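Local coordinates for protein imine reductase (Bacillus cereus, PDB 4D3D) that probably catalyses the NADPH-dependent reduction of cyclic imines such as 2-methylpyrroline to amines with S-selectivity, at residues L75-N89 with G104-A118. Numbering follows the deposited sequence.
Sequences LAANELVILSLTDYN and GKVLVNLSSDTPEKA
Lys105 reaches across to the end of helix 71-77, where its ammonium donates to Leu75 O (NZ to O 2.8 Å) and to Asn78 O, the latter from above the carbonyl plane. A bend at chi2 (-53°) swings the long aliphatic chain over, and a flexible lysine can reach both the helix's last turn and the loop residue after it. From Val106 to Leu110 the backbone runs parallel to strand 80-83. Five hydrogen bonds zip the two together, from Val106 N to Glu79 O (2.9 Å) through to Leu110 N and Leu83 O (3.1 Å). Branched aliphatics suit the buried positions 106-108: Val106 and Val108 meet Leu80 CD1 on one face, while on the other Leu107 CD1 lies alongside Val81 CB at 3.6 Å. Asn109, at the strand's end on the Leu107 side, turns its amide to Tyr88, crossing the ring obliquely with the planes 18° apart and CG 3.6 Å from CE2. Ser111 points its short side chain at the 85-87 loop; in one of its two conformers OG donates to Leu85 O from above the carbonyl plane. A water donates to the carbonyls of Asn109 and Ser111; its very close contact with Tyr88 OH is doubtful. Asp113 packs its CB on the same ring; Lys117 O and Ala118 N lie over one face, toward its rim, and Ala118's small methyl lets the hydroxyl come close, CB 3.5 Å from OH. The pair belongs to a right-handed beta-alpha-beta crossover of the Rossmann-type domain, linked by helix 88-95, with strand 23-27 bordering strand 80-83, strand 131-137 bordering strand 106-109, and helix 157-170 covering Leu80 and Val106.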
loop_
_atom_site.group_PDB
_atom_site.type_symbol
_atom_site.label_atom_id
_atom_site.label_comp_id
_atom_site.label_asym_id
_atom_site.label_seq_id
_atom_site.Cartn_x
_atom_site.Cartn_y
_atom_site.Cartn_z
ATOM N N LEU B 75 22.607 23.007 -28.984
ATOM C CA LEU B 75 23.762 22.390 -28.250
ATOM C C LEU B 75 24.889 23.420 -28.114
ATOM O O LEU B 75 25.546 23.477 -27.104
ATOM C CB LEU B 75 24.245 21.162 -29.023
ATOM C CG LEU B 75 23.354 19.908 -29.046
ATOM C CD1 LEU B 75 23.943 18.849 -29.945
ATOM C CD2 LEU B 75 23.244 19.373 -27.617
ATOM N N ALA B 76 25.159 24.189 -29.162
ATOM C CA ALA B 76 26.272 25.156 -29.156
ATOM C C ALA B 76 26.105 26.287 -28.162
ATOM O O ALA B 76 27.117 26.882 -27.707
ATOM C CB ALA B 76 26.513 25.712 -30.573
ATOM N N ALA B 77 24.848 26.612 -27.857
ATOM C CA ALA B 77 24.528 27.778 -27.029
ATOM C C ALA B 77 25.075 27.740 -25.606
ATOM O O ALA B 77 25.355 28.809 -24.979
ATOM C CB ALA B 77 23.037 28.027 -26.998
ATOM N N ASN B 78 25.104 26.540 -25.013
ATOM C CA ASN B 78 25.379 26.411 -23.604
ATOM C C ASN B 78 26.025 25.051 -23.303
ATOM O O ASN B 78 25.880 24.055 -24.063
ATOM C CB ASN B 78 24.077 26.519 -22.746
ATOM C CG ASN B 78 23.449 27.861 -22.759
ATOM O OD1 ASN B 78 22.392 28.092 -23.392
ATOM N ND2 ASN B 78 24.091 28.790 -22.131
ATOM N N GLU B 79 26.673 24.997 -22.132
ATOM C CA GLU B 79 27.208 23.745 -21.572
ATOM C C GLU B 79 26.102 22.858 -21.017
ATOM O O GLU B 79 26.084 21.666 -21.265
ATOM C CB GLU B 79 28.145 24.090 -20.414
ATOM C CG GLU B 79 28.679 22.903 -19.641
ATOM C CD GLU B 79 29.650 23.394 -18.532
ATOM O OE1 GLU B 79 29.290 24.288 -17.730
ATOM O OE2 GLU B 79 30.798 22.954 -18.572
ATOM N N LEU B 80 25.166 23.488 -20.308
ATOM C CA LEU B 80 24.050 22.750 -19.681
ATOM C C LEU B 80 22.796 22.719 -20.567
ATOM O O LEU B 80 22.293 23.802 -20.983
ATOM C CB LEU B 80 23.743 23.391 -18.335
ATOM C CG LEU B 80 22.699 22.646 -17.506
ATOM C CD1 LEU B 80 23.195 21.288 -17.100
ATOM C CD2 LEU B 80 22.290 23.454 -16.275
ATOM N N VAL B 81 22.317 21.481 -20.843
ATOM C CA VAL B 81 21.195 21.232 -21.765
ATOM C C VAL B 81 20.183 20.403 -20.997
ATOM O O VAL B 81 20.456 19.262 -20.668
ATOM C CB VAL B 81 21.714 20.463 -22.985
ATOM C CG1 VAL B 81 20.551 20.155 -23.915
ATOM C CG2 VAL B 81 22.867 21.213 -23.655
ATOM N N ILE B 82 19.019 20.994 -20.711
ATOM C CA ILE B 82 17.911 20.241 -20.113
ATOM C C ILE B 82 17.107 19.502 -21.199
ATOM O O ILE B 82 16.634 20.139 -22.124
ATOM C CB ILE B 82 16.977 21.181 -19.334
ATOM C CG1 ILE B 82 17.691 22.068 -18.303
ATOM C CG2 ILE B 82 15.820 20.387 -18.701
ATOM C CD1 ILE B 82 18.618 21.412 -17.392
ATOM N N LEU B 83 17.001 18.181 -21.124
ATOM C CA LEU B 83 16.242 17.438 -22.092
ATOM C C LEU B 83 14.893 17.084 -21.444
ATOM O O LEU B 83 14.797 16.152 -20.654
ATOM C CB LEU B 83 16.981 16.186 -22.481
ATOM C CG LEU B 83 18.346 16.401 -23.136
ATOM C CD1 LEU B 83 18.958 15.074 -23.435
ATOM C CD2 LEU B 83 18.161 17.105 -24.460
ATOM N N SER B 84 13.885 17.871 -21.739
ATOM C CA SER B 84 12.545 17.626 -21.245
ATOM C C SER B 84 11.762 16.988 -22.411
ATOM O O SER B 84 10.970 17.644 -23.082
ATOM C CB SER B 84 11.982 18.967 -20.740
ATOM O OG SER B 84 12.381 20.117 -21.523
ATOM N N LEU B 85 12.085 15.751 -22.716
ATOM C CA LEU B 85 11.548 15.070 -23.836
ATOM C C LEU B 85 10.502 14.044 -23.325
ATOM O O LEU B 85 10.489 13.665 -22.168
ATOM C CB LEU B 85 12.662 14.312 -24.572
ATOM C CG LEU B 85 13.879 15.167 -24.983
ATOM C CD1 LEU B 85 15.019 14.334 -25.604
ATOM C CD2 LEU B 85 13.417 16.228 -25.962
ATOM N N THR B 86 9.771 13.483 -24.239
ATOM C CA THR B 86 8.730 12.530 -23.848
ATOM C C THR B 86 9.279 11.120 -23.563
ATOM O O THR B 86 8.659 10.371 -22.832
ATOM C CB THR B 86 7.598 12.440 -24.924
ATOM O OG1 THR B 86 8.170 12.078 -26.179
ATOM C CG2 THR B 86 6.811 13.746 -25.070
ATOM N N ASP B 87 10.449 10.755 -24.132
ATOM C CA ASP B 87 11.008 9.411 -24.030
ATOM C C ASP B 87 12.506 9.487 -24.289
ATOM O O ASP B 87 12.928 10.403 -25.019
ATOM C CB ASP B 87 10.404 8.542 -25.126
ATOM C CG ASP B 87 10.603 7.043 -24.897
ATOM O OD1 ASP B 87 11.637 6.434 -25.278
ATOM O OD2 ASP B 87 9.655 6.436 -24.377
ATOM N N TYR B 88 13.284 8.525 -23.811
ATOM C CA TYR B 88 14.702 8.448 -24.209
ATOM C C TYR B 88 14.919 8.178 -25.685
ATOM O O TYR B 88 15.973 8.637 -26.283
ATOM C CB TYR B 88 15.456 7.357 -23.413
ATOM C CG TYR B 88 15.894 7.791 -22.046
ATOM C CD1 TYR B 88 15.015 7.790 -20.941
ATOM C CD2 TYR B 88 17.220 8.233 -21.843
ATOM C CE1 TYR B 88 15.443 8.213 -19.687
ATOM C CE2 TYR B 88 17.646 8.627 -20.595
ATOM C CZ TYR B 88 16.803 8.610 -19.532
ATOM O OH TYR B 88 17.274 9.129 -18.341
ATOM N N ASN B 89 13.966 7.495 -26.338
ATOM C CA ASN B 89 14.113 7.343 -27.792
ATOM C C ASN B 89 14.244 8.646 -28.583
ATOM O O ASN B 89 14.924 8.654 -29.650
ATOM C CB ASN B 89 13.031 6.459 -28.395
ATOM C CG ASN B 89 13.231 5.041 -27.959
ATOM O OD1 ASN B 89 14.336 4.673 -27.505
ATOM N ND2 ASN B 89 12.187 4.284 -27.977
ATOM N N GLY B 104 31.894 17.998 -24.074
ATOM C CA GLY B 104 31.782 19.046 -23.115
ATOM C C GLY B 104 30.367 19.462 -22.679
ATOM O O GLY B 104 30.200 20.375 -21.926
ATOM N N LYS B 105 29.360 18.831 -23.238
ATOM C CA LYS B 105 27.982 19.172 -22.889
ATOM C C LYS B 105 27.575 18.329 -21.679
ATOM O O LYS B 105 28.066 17.209 -21.523
ATOM C CB LYS B 105 27.083 18.864 -24.065
ATOM C CG LYS B 105 27.424 19.632 -25.346
ATOM C CD LYS B 105 27.487 21.131 -25.082
ATOM C CE LYS B 105 28.138 21.920 -26.260
ATOM N NZ LYS B 105 28.156 23.369 -25.979
ATOM N N VAL B 106 26.643 18.882 -20.909
ATOM C CA VAL B 106 26.049 18.140 -19.749
ATOM C C VAL B 106 24.545 18.065 -20.036
ATOM O O VAL B 106 23.874 19.142 -20.094
ATOM C CB VAL B 106 26.285 18.906 -18.447
ATOM C CG1 VAL B 106 25.589 18.202 -17.266
ATOM C CG2 VAL B 106 27.768 18.981 -18.169
ATOM N N LEU B 107 24.049 16.864 -20.303
ATOM C CA LEU B 107 22.671 16.594 -20.689
ATOM C C LEU B 107 21.926 16.169 -19.412
ATOM O O LEU B 107 22.354 15.214 -18.757
ATOM C CB LEU B 107 22.576 15.434 -21.709
ATOM C CG LEU B 107 23.028 15.683 -23.156
ATOM C CD1 LEU B 107 22.540 17.003 -23.740
ATOM C CD2 LEU B 107 24.562 15.675 -23.246
ATOM N N VAL B 108 20.855 16.865 -19.077
ATOM C CA VAL B 108 20.038 16.479 -17.905
ATOM C C VAL B 108 18.776 15.826 -18.481
ATOM O O VAL B 108 17.864 16.516 -18.991
ATOM C CB VAL B 108 19.719 17.724 -17.031
ATOM C CG1 VAL B 108 18.875 17.340 -15.796
ATOM C CG2 VAL B 108 20.956 18.427 -16.612
ATOM N N ASN B 109 18.655 14.524 -18.322
ATOM C CA ASN B 109 17.569 13.748 -18.918
ATOM C C ASN B 109 16.480 13.647 -17.919
ATOM O O ASN B 109 16.674 12.968 -16.894
ATOM C CB ASN B 109 18.036 12.322 -19.208
ATOM C CG ASN B 109 18.391 12.117 -20.641
ATOM O OD1 ASN B 109 19.596 12.078 -21.034
ATOM N ND2 ASN B 109 17.361 12.078 -21.469
ATOM N N LEU B 110 15.325 14.199 -18.246
ATOM C CA LEU B 110 14.139 14.091 -17.356
ATOM C C LEU B 110 13.079 13.104 -17.790
ATOM O O LEU B 110 12.074 12.996 -17.135
ATOM C CB LEU B 110 13.498 15.457 -17.201
ATOM C CG LEU B 110 14.446 16.583 -16.766
ATOM C CD1 LEU B 110 13.736 17.945 -16.849
ATOM C CD2 LEU B 110 15.045 16.385 -15.399
ATOM N N SER B 111 13.255 12.337 -18.854
ATOM C CA SER B 111 12.231 11.377 -19.247
ATOM C C SER B 111 12.040 10.320 -18.135
ATOM O O SER B 111 13.035 9.797 -17.625
ATOM C CB SER B 111 12.658 10.665 -20.518
ATOM O OG SER B 111 12.764 11.568 -21.654
ATOM N N SER B 112 10.792 9.968 -17.813
ATOM C CA SER B 112 10.515 8.802 -16.934
ATOM C C SER B 112 10.627 7.477 -17.680
ATOM O O SER B 112 9.935 7.228 -18.700
ATOM C CB SER B 112 9.115 8.987 -16.256
ATOM O OG SER B 112 8.842 7.932 -15.351
ATOM N N ASP B 113 11.525 6.638 -17.193
ATOM C CA ASP B 113 11.771 5.346 -17.709
ATOM C C ASP B 113 12.519 4.538 -16.635
ATOM O O ASP B 113 12.491 4.917 -15.421
ATOM C CB ASP B 113 12.564 5.418 -19.075
ATOM C CG ASP B 113 12.222 4.266 -20.019
ATOM O OD1 ASP B 113 12.146 3.017 -19.688
ATOM O OD2 ASP B 113 12.036 4.561 -21.218
ATOM N N THR B 114 12.996 3.384 -17.063
ATOM C CA THR B 114 13.589 2.441 -16.222
ATOM C C THR B 114 15.029 2.944 -15.848
ATOM O O THR B 114 15.667 3.781 -16.542
ATOM C CB THR B 114 13.649 1.071 -16.832
ATOM O OG1 THR B 114 14.630 0.977 -17.889
ATOM C CG2 THR B 114 12.243 0.583 -17.347
ATOM N N PRO B 115 15.563 2.338 -14.795
ATOM C CA PRO B 115 16.969 2.592 -14.443
ATOM C C PRO B 115 17.903 2.182 -15.596
ATOM O O PRO B 115 18.863 2.890 -15.864
ATOM C CB PRO B 115 17.147 1.671 -13.237
ATOM C CG PRO B 115 15.772 1.655 -12.566
ATOM C CD PRO B 115 14.829 1.590 -13.726
ATOM N N GLU B 116 17.655 1.049 -16.252
ATOM C CA GLU B 116 18.567 0.575 -17.314
ATOM C C GLU B 116 18.551 1.523 -18.514
ATOM O O GLU B 116 19.593 1.786 -19.122
ATOM C CB GLU B 116 18.265 -0.837 -17.717
ATOM C CG GLU B 116 19.045 -1.374 -18.924
ATOM C CD GLU B 116 18.686 -2.818 -19.357
ATOM O OE1 GLU B 116 17.883 -3.518 -18.687
ATOM O OE2 GLU B 116 19.279 -3.311 -20.366
ATOM N N LYS B 117 17.424 2.097 -18.819
ATOM C CA LYS B 117 17.384 3.070 -19.941
ATOM C C LYS B 117 18.264 4.337 -19.668
ATOM O O LYS B 117 19.006 4.769 -20.548
ATOM C CB LYS B 117 15.949 3.429 -20.253
ATOM C CG LYS B 117 15.227 2.204 -20.908
ATOM C CD LYS B 117 14.418 2.491 -22.173
ATOM C CE LYS B 117 15.173 3.353 -23.181
ATOM N NZ LYS B 117 14.933 3.133 -24.661
ATOM N N ALA B 118 18.233 4.850 -18.440
ATOM C CA ALA B 118 19.055 5.931 -17.995
ATOM C C ALA B 118 20.546 5.550 -18.011
ATOM O O ALA B 118 21.372 6.360 -18.447
ATOM C CB ALA B 118 18.674 6.391 -16.621
HETATM O O HOH W 1 9.267 7.965 -21.096
HETATM O O HOH W 2 15.683 10.271 -16.879
#